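Local coordinates for protein alanine racemase (Enterococcus faecalis, PDB 3E6E) that belongs to the alanine racemase family, pairing an N-terminal TIM-barrel domain with a beta-rich C-terminal domain, and holds DCS in a pocket, at residues V3-R7 with P8-H12; L351-I354 with H355-A359. The protein carries 1 engineered substitution. One frame throughout, in Å; residues are numbered along the deposited sequence.

Overall arrangement
Contacts 1 and 2 lie in series along the chain, one near each terminus, with centres 21 Å apart and nearest atoms about 6 Å apart, so they do not touch. Contact 1 leads into strand 10-12, which pairs with strands 249-259 and 368-369 in the mixed sheet; contact 2 opens helix 355-361, the last helix before strand 368-369. Both reach the second subunit. Their relation to DCS differs: Tyr356 of contact 2 belongs to the ligand pocket and reaches the phosphate of DCS, whereas in contact 1 the side chain of Arg7 stays about 11 Å from a bound DCS.

Contact 1 of 2, residues V3-R7 with P8-H12; sequences VGWHR and PTRLH
Pro8 follows Arg7 directly and packs on Glu252 and on Asp90 of the second subunit. The preceding residues form a type I turn from Gly4 to Arg7, Gly4 itself centring an inverse gamma turn. This N-terminal turn, whose His6 reaches the second subunit, leads into strand 10-12 of the mixed sheet, beside strands 249-259 and 368-369.

Thr9 CB lies over one face of the Arg7 guanidinium, 3.5 Å above the plane and displaced toward its rim. A bend at chi3 (62°) turns the otherwise extended Arg7 chain into this position. Thr9 OG1 is hydrogen-bonded to Pro283 O and Ser251 OG, while Arg7 NH1 makes a salt bridge to Asp288. A water in the guanidinium plane lies 2.5 Å from both Arg7 NE and Thr9 O, so short that its placement is doubtful; Gly4 O and Thr9 O must share its protons with other acceptors.

Arg10 comes next, extended from CG to NE. Its NH2 gives a weak bond to Trp5 O (3.2 Å, 135° at the hydrogen) and lies 3.8 Å from Trp5 CE3, at the indole edge near the ring plane. With 57° between the planes, this is no stack. Trp5 CZ3 and Arg7 O occupy opposite faces of the guanidinium. Since Arg10 NE has its salt bridge with Glu369, strand 368-369 probably holds this arginine more firmly than the turn carbonyl does.

Contact 2 of 2, residues L351-I354 with H355-A359; sequences LETI and HYEVA. With DCS (D-[3-hydroxy-2-methyl-5-phosphonooxymethyl-pyridin-4-ylmethyl]-N,O-cycloserylamide), chain D.
Ile354 O receives Glu357 N at 3.0 Å, with 144° at the hydrogen, in the first turn of helix 355-361. Ile354 also supplies apolar packing: CG1 meets Tyr356 CB at 3.7 Å, and CD1 approaches the tyrosine ring obliquely. A chi1 of 61° sets CG1 between the backbone N and the carbonyl carbon, bringing this branch across Tyr356 CB at a slant. The far end of that ring meets DCS, where Tyr356 OH donates to O3P over a very short 2.4 Å, with the phosphate oxygen in plane at the ring edge.

A Schellman motif ends the preceding helix, with Glu352 at C-prime and positive phi (70°); Glu352 is exposed and takes no part. The looser side of the contact has two further elements. Thr353 and Glu357 cross at about a right angle, and the bond from Thr353 OG1 to Glu357 OE1 is weak at 3.2 Å, although Thr353 CG2 also lies against OE1; Glu357 OE2 is hydrogen-bonded to Arg292 N of the second subunit. Leu351 reaches the helix through CD2 alone, 4.0 Å from Val358 CG2.

Contact 1 of 2, residues V3-R7 with P8-H12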
ATOM      1  N   VAL A   3       6.359  11.376   3.513  1.00 24.36           N
ATOM      2  CA  VAL A   3       5.516  11.895   2.432  1.00 24.45           C
ATOM      3  C   VAL A   3       6.384  12.612   1.403  1.00 23.97           C
ATOM      4  O   VAL A   3       7.069  13.580   1.726  1.00 24.70           O
ATOM      5  CB  VAL A   3       4.472  12.897   2.960  1.00 24.62           C
ATOM      6  CG1 VAL A   3       3.636  13.439   1.806  1.00 24.62           C
ATOM      7  CG2 VAL A   3       3.592  12.224   3.978  1.00 24.87           C
ATOM      8  N   GLY A   4       6.340  12.154   0.161  1.00 22.90           N
ATOM      9  CA  GLY A   4       7.164  12.768  -0.864  1.00 22.30           C
ATOM     10  C   GLY A   4       6.676  14.056  -1.499  1.00 21.84           C
ATOM     11  O   GLY A   4       6.346  14.074  -2.682  1.00 21.92           O
ATOM     12  N   TRP A   5       6.628  15.139  -0.738  1.00 21.48           N
ATOM     13  CA  TRP A   5       6.183  16.401  -1.311  1.00 22.95           C
ATOM     14  C   TRP A   5       7.184  16.936  -2.346  1.00 24.43           C
ATOM     15  O   TRP A   5       6.845  17.795  -3.160  1.00 25.86           O
ATOM     16  CB  TRP A   5       5.983  17.455  -0.215  1.00 19.39           C
ATOM     17  CG  TRP A   5       4.901  17.133   0.749  1.00 16.66           C
ATOM     18  CD1 TRP A   5       5.033  16.545   1.983  1.00 15.72           C
ATOM     19  CD2 TRP A   5       3.509  17.388   0.570  1.00 15.23           C
ATOM     20  NE1 TRP A   5       3.796  16.425   2.584  1.00 13.78           N
ATOM     21  CE2 TRP A   5       2.845  16.933   1.737  1.00 15.35           C
ATOM     22  CE3 TRP A   5       2.753  17.953  -0.466  1.00 15.09           C
ATOM     23  CZ2 TRP A   5       1.457  17.032   1.894  1.00 15.12           C
ATOM     24  CZ3 TRP A   5       1.373  18.052  -0.312  1.00 15.19           C
ATOM     25  CH2 TRP A   5       0.741  17.593   0.860  1.00 16.37           C
ATOM     26  N   HIS A   6       8.410  16.422  -2.319  1.00 24.81           N
ATOM     27  CA  HIS A   6       9.429  16.884  -3.245  1.00 25.09           C
ATOM     28  C   HIS A   6       9.522  16.065  -4.519  1.00 25.59           C
ATOM     29  O   HIS A   6      10.555  16.051  -5.190  1.00 26.05           O
ATOM     30  CB  HIS A   6      10.783  16.964  -2.530  1.00 25.11           C
ATOM     31  CG  HIS A   6      10.779  17.942  -1.396  1.00 25.94           C
ATOM     32  ND1 HIS A   6      10.477  17.580  -0.100  1.00 23.88           N
ATOM     33  CD2 HIS A   6      10.902  19.293  -1.389  1.00 26.30           C
ATOM     34  CE1 HIS A   6      10.411  18.663   0.655  1.00 24.05           C
ATOM     35  NE2 HIS A   6      10.663  19.716  -0.103  1.00 25.21           N
ATOM     36  N   ARG A   7       8.418  15.404  -4.854  1.00 25.15           N
ATOM     37  CA  ARG A   7       8.313  14.585  -6.050  1.00 23.21           C
ATOM     38  C   ARG A   7       6.977  14.957  -6.670  1.00 24.22           C
ATOM     39  O   ARG A   7       5.946  14.904  -6.013  1.00 25.52           O
ATOM     40  CB  ARG A   7       8.329  13.106  -5.681  1.00 21.68           C
ATOM     41  CG  ARG A   7       8.080  12.181  -6.856  1.00 22.56           C
ATOM     42  CD  ARG A   7       8.015  10.719  -6.432  1.00 22.67           C
ATOM     43  NE  ARG A   7       6.917  10.468  -5.508  1.00 24.48           N
ATOM     44  CZ  ARG A   7       6.484   9.260  -5.173  1.00 25.49           C
ATOM     45  NH1 ARG A   7       7.062   8.186  -5.693  1.00 26.72           N
ATOM     46  NH2 ARG A   7       5.462   9.125  -4.332  1.00 28.02           N
ATOM     47  N   PRO A   8       6.973  15.345  -7.948  1.00 24.30           N
ATOM     48  CA  PRO A   8       5.715  15.721  -8.599  1.00 24.61           C
ATOM     49  C   PRO A   8       4.587  14.664  -8.629  1.00 25.37           C
ATOM     50  O   PRO A   8       3.491  14.937  -9.135  1.00 26.59           O
ATOM     51  CB  PRO A   8       6.168  16.138  -9.999  1.00 23.46           C
ATOM     52  CG  PRO A   8       7.384  15.281 -10.227  1.00 24.84           C
ATOM     53  CD  PRO A   8       8.097  15.374  -8.902  1.00 24.48           C
ATOM     54  N   THR A   9       4.824  13.470  -8.100  1.00 23.57           N
ATOM     55  CA  THR A   9       3.767  12.468  -8.128  1.00 24.79           C
ATOM     56  C   THR A   9       2.744  12.814  -7.055  1.00 25.29           C
ATOM     57  O   THR A   9       3.029  12.696  -5.862  1.00 25.35           O
ATOM     58  CB  THR A   9       4.313  11.062  -7.865  1.00 24.76           C
ATOM     59  OG1 THR A   9       5.365  10.785  -8.796  1.00 27.29           O
ATOM     60  CG2 THR A   9       3.216  10.020  -8.047  1.00 23.33           C
ATOM     61  N   ARG A  10       1.551  13.227  -7.485  1.00 25.23           N
ATOM     62  CA  ARG A  10       0.483  13.622  -6.562  1.00 25.64           C
ATOM     63  C   ARG A  10      -0.860  12.910  -6.738  1.00 24.76           C
ATOM     64  O   ARG A  10      -1.214  12.446  -7.832  1.00 24.19           O
ATOM     65  CB  ARG A  10       0.231  15.126  -6.667  1.00 27.91           C
ATOM     66  CG  ARG A  10       1.440  15.971  -6.355  1.00 32.25           C
ATOM     67  CD  ARG A  10       1.051  17.429  -6.134  1.00 35.43           C
ATOM     68  NE  ARG A  10       2.144  18.202  -5.550  1.00 36.89           N
ATOM     69  CZ  ARG A  10       2.940  17.749  -4.583  1.00 37.16           C
ATOM     70  NH1 ARG A  10       2.771  16.525  -4.096  1.00 37.98           N
ATOM     71  NH2 ARG A  10       3.904  18.515  -4.096  1.00 36.79           N
ATOM     72  N   LEU A  11      -1.621  12.864  -5.647  1.00 23.58           N
ATOM     73  CA  LEU A  11      -2.945  12.229  -5.635  1.00 23.82           C
ATOM     74  C   LEU A  11      -4.004  13.315  -5.332  1.00 23.66           C
ATOM     75  O   LEU A  11      -4.235  13.645  -4.176  1.00 24.34           O
ATOM     76  CB  LEU A  11      -2.941  11.128  -4.558  1.00 21.15           C
ATOM     77  CG  LEU A  11      -3.781   9.849  -4.644  1.00 18.92           C
ATOM     78  CD1 LEU A  11      -3.761   9.234  -6.037  1.00 16.09           C
ATOM     79  CD2 LEU A  11      -3.221   8.867  -3.624  1.00 15.96           C
ATOM     80  N   HIS A  12      -4.625  13.877  -6.370  1.00 24.53           N
ATOM     81  CA  HIS A  12      -5.627  14.941  -6.196  1.00 24.29           C
ATOM     82  C   HIS A  12      -7.017  14.473  -5.814  1.00 23.67           C
ATOM     83  O   HIS A  12      -7.670  13.729  -6.550  1.00 23.89           O
ATOM     84  CB  HIS A  12      -5.748  15.792  -7.458  1.00 25.27           C
ATOM     85  CG  HIS A  12      -4.507  16.561  -7.779  1.00 30.10           C
ATOM     86  ND1 HIS A  12      -3.486  16.039  -8.547  1.00 30.97           N
ATOM     87  CD2 HIS A  12      -4.098  17.795  -7.393  1.00 31.44           C
ATOM     88  CE1 HIS A  12      -2.500  16.918  -8.617  1.00 33.71           C
ATOM     89  NE2 HIS A  12      -2.846  17.991  -7.924  1.00 33.08           N
TER
HETATM   90  O   HOH W   1       5.155  12.078  -4.691  1.00 10.33           O

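Contact 2 of 2, residues L351-I354 with H355-A359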
ATOM      1  N   LEU A 351      -5.680  -4.691 -13.296  1.00 19.28           N
ATOM      2  CA  LEU A 351      -5.075  -5.338 -12.137  1.00 20.14           C
ATOM      3  C   LEU A 351      -5.837  -6.619 -11.758  1.00 21.32           C
ATOM      4  O   LEU A 351      -5.385  -7.402 -10.928  1.00 20.54           O
ATOM      5  CB  LEU A 351      -5.050  -4.344 -10.969  1.00 19.56           C
ATOM      6  CG  LEU A 351      -3.689  -3.858 -10.454  1.00 18.87           C
ATOM      7  CD1 LEU A 351      -2.644  -3.873 -11.567  1.00 18.06           C
ATOM      8  CD2 LEU A 351      -3.843  -2.468  -9.890  1.00 16.16           C
ATOM      9  N   GLU A 352      -6.994  -6.814 -12.379  1.00 23.04           N
ATOM     10  CA  GLU A 352      -7.768  -8.037 -12.192  1.00 24.35           C
ATOM     11  C   GLU A 352      -8.372  -8.099 -10.793  1.00 24.11           C
ATOM     12  O   GLU A 352      -8.544  -9.179 -10.229  1.00 24.97           O
ATOM     13  CB  GLU A 352      -6.893  -9.267 -12.442  1.00 26.75           C
ATOM     14  CG  GLU A 352      -6.437  -9.421 -13.883  1.00 29.00           C
ATOM     15  CD  GLU A 352      -6.561 -10.846 -14.384  1.00 31.09           C
ATOM     16  OE1 GLU A 352      -6.226 -11.778 -13.623  1.00 32.23           O
ATOM     17  OE2 GLU A 352      -6.996 -11.036 -15.540  1.00 33.21           O
ATOM     18  N   THR A 353      -8.692  -6.934 -10.240  1.00 21.24           N
ATOM     19  CA  THR A 353      -9.408  -6.858  -8.972  1.00 19.55           C
ATOM     20  C   THR A 353     -10.448  -5.745  -9.034  1.00 16.15           C
ATOM     21  O   THR A 353     -10.937  -5.399 -10.108  1.00 11.88           O
ATOM     22  CB  THR A 353      -8.432  -6.554  -7.820  1.00 22.08           C
ATOM     23  OG1 THR A 353      -7.744  -5.326  -8.084  1.00 25.47           O
ATOM     24  CG2 THR A 353      -7.310  -7.582  -7.786  1.00 25.74           C
ATOM     25  N   ILE A 354     -10.783  -5.190  -7.873  1.00 13.75           N
ATOM     26  CA  ILE A 354     -11.798  -4.152  -7.787  1.00 13.62           C
ATOM     27  C   ILE A 354     -11.148  -2.832  -7.394  1.00 14.08           C
ATOM     28  O   ILE A 354     -10.115  -2.821  -6.734  1.00 13.53           O
ATOM     29  CB  ILE A 354     -12.861  -4.551  -6.758  1.00 10.66           C
ATOM     30  CG1 ILE A 354     -12.221  -4.706  -5.384  1.00  9.21           C
ATOM     31  CG2 ILE A 354     -13.526  -5.862  -7.202  1.00  8.70           C
ATOM     32  CD1 ILE A 354     -13.069  -5.460  -4.363  1.00 10.57           C
ATOM     33  N   HIS A 355     -11.736  -1.712  -7.805  1.00 16.84           N
ATOM     34  CA  HIS A 355     -11.150  -0.410  -7.469  1.00 17.05           C
ATOM     35  C   HIS A 355     -11.040  -0.188  -5.962  1.00 18.22           C
ATOM     36  O   HIS A 355     -10.218   0.621  -5.519  1.00 19.44           O
ATOM     37  CB  HIS A 355     -11.940   0.724  -8.114  1.00 15.71           C
ATOM     38  CG  HIS A 355     -13.415   0.586  -7.957  1.00 17.15           C
ATOM     39  ND1 HIS A 355     -13.999   0.155  -6.783  1.00 18.65           N
ATOM     40  CD2 HIS A 355     -14.432   0.841  -8.810  1.00 17.74           C
ATOM     41  CE1 HIS A 355     -15.311   0.157  -6.921  1.00 16.53           C
ATOM     42  NE2 HIS A 355     -15.601   0.570  -8.142  1.00 17.81           N
ATOM     43  N   TYR A 356     -11.852  -0.898  -5.174  1.00 18.67           N
ATOM     44  CA  TYR A 356     -11.772  -0.772  -3.716  1.00 19.68           C
ATOM     45  C   TYR A 356     -10.315  -0.915  -3.271  1.00 20.91           C
ATOM     46  O   TYR A 356      -9.845  -0.191  -2.380  1.00 20.62           O
ATOM     47  CB  TYR A 356     -12.551  -1.884  -3.004  1.00 19.11           C
ATOM     48  CG  TYR A 356     -14.042  -1.686  -2.843  1.00 18.50           C
ATOM     49  CD1 TYR A 356     -14.916  -1.885  -3.913  1.00 18.01           C
ATOM     50  CD2 TYR A 356     -14.592  -1.402  -1.592  1.00 16.67           C
ATOM     51  CE1 TYR A 356     -16.307  -1.818  -3.736  1.00 16.42           C
ATOM     52  CE2 TYR A 356     -15.970  -1.338  -1.408  1.00 15.13           C
ATOM     53  CZ  TYR A 356     -16.820  -1.550  -2.481  1.00 15.44           C
ATOM     54  OH  TYR A 356     -18.184  -1.518  -2.295  1.00 14.48           O
ATOM     55  N   GLU A 357      -9.623  -1.875  -3.893  1.00 20.39           N
ATOM     56  CA  GLU A 357      -8.229  -2.197  -3.574  1.00 19.68           C
ATOM     57  C   GLU A 357      -7.179  -1.282  -4.191  1.00 19.20           C
ATOM     58  O   GLU A 357      -6.103  -1.095  -3.626  1.00 18.90           O
ATOM     59  CB  GLU A 357      -7.928  -3.643  -3.990  1.00 19.44           C
ATOM     60  CG  GLU A 357      -6.525  -4.141  -3.638  1.00 20.01           C
ATOM     61  CD  GLU A 357      -6.320  -5.596  -4.024  1.00 21.56           C
ATOM     62  OE1 GLU A 357      -6.360  -5.896  -5.234  1.00 22.52           O
ATOM     63  OE2 GLU A 357      -6.134  -6.440  -3.123  1.00 19.82           O
ATOM     64  N   VAL A 358      -7.465  -0.734  -5.360  1.00 17.98           N
ATOM     65  CA  VAL A 358      -6.489   0.140  -5.980  1.00 19.25           C
ATOM     66  C   VAL A 358      -6.373   1.367  -5.098  1.00 19.47           C
ATOM     67  O   VAL A 358      -5.278   1.827  -4.786  1.00 19.96           O
ATOM     68  CB  VAL A 358      -6.927   0.551  -7.408  1.00 20.20           C
ATOM     69  CG1 VAL A 358      -5.938   1.573  -7.996  1.00 19.29           C
ATOM     70  CG2 VAL A 358      -7.015  -0.691  -8.296  1.00 18.53           C
ATOM     71  N   ALA A 359      -7.530   1.861  -4.667  1.00 20.27           N
ATOM     72  CA  ALA A 359      -7.619   3.038  -3.819  1.00 19.71           C
ATOM     73  C   ALA A 359      -6.917   2.869  -2.476  1.00 18.85           C
ATOM     74  O   ALA A 359      -6.180   3.762  -2.043  1.00 18.93           O
ATOM     75  CB  ALA A 359      -9.076   3.398  -3.606  1.00 21.17           C
TER
HETATM   76  N1  DCS D 372     -20.837  -1.716   6.357  1.00 29.63           N
HETATM   77  C2  DCS D 372     -19.887  -2.702   6.782  1.00 29.64           C
HETATM   78  C2A DCS D 372     -20.166  -3.596   7.975  1.00 31.69           C
HETATM   79  C3  DCS D 372     -18.699  -2.810   6.050  1.00 29.97           C
HETATM   80  O3  DCS D 372     -17.749  -3.712   6.385  1.00 30.58           O
HETATM   81  C4  DCS D 372     -18.492  -1.926   4.914  1.00 30.89           C
HETATM   82  C4A DCS D 372     -17.213  -2.038   4.108  1.00 34.27           C
HETATM   83  C5  DCS D 372     -19.531  -0.954   4.565  1.00 28.15           C
HETATM   84  C6  DCS D 372     -20.665  -0.875   5.294  1.00 28.49           C
HETATM   85  C5A DCS D 372     -19.411  -0.000   3.402  1.00 26.89           C
HETATM   86  O4P DCS D 372     -19.434  -0.756   2.189  1.00 27.14           O
HETATM   87  P   DCS D 372     -19.335  -0.147   0.721  1.00 25.04           P
HETATM   88  O1P DCS D 372     -20.483   0.723   0.555  1.00 26.02           O
HETATM   89  O2P DCS D 372     -18.073   0.575   0.595  1.00 24.66           O
HETATM   90  O3P DCS D 372     -19.397  -1.259  -0.220  1.00 25.99           O
HETATM   91  N   DCS D 372     -17.061  -3.443   3.554  1.00 37.03           N
HETATM   92  CA  DCS D 372     -15.951  -3.792   2.771  1.00 37.37           C
HETATM   93  C   DCS D 372     -14.840  -4.572   3.210  1.00 38.21           C
HETATM   94  O   DCS D 372     -14.661  -5.072   4.467  1.00 39.09           O
HETATM   95  ND  DCS D 372     -14.018  -4.731   2.202  1.00 37.84           N
HETATM   96  OG  DCS D 372     -14.539  -4.080   1.103  1.00 37.75           O
HETATM   97  CB  DCS D 372     -15.711  -3.510   1.455  1.00 38.26           C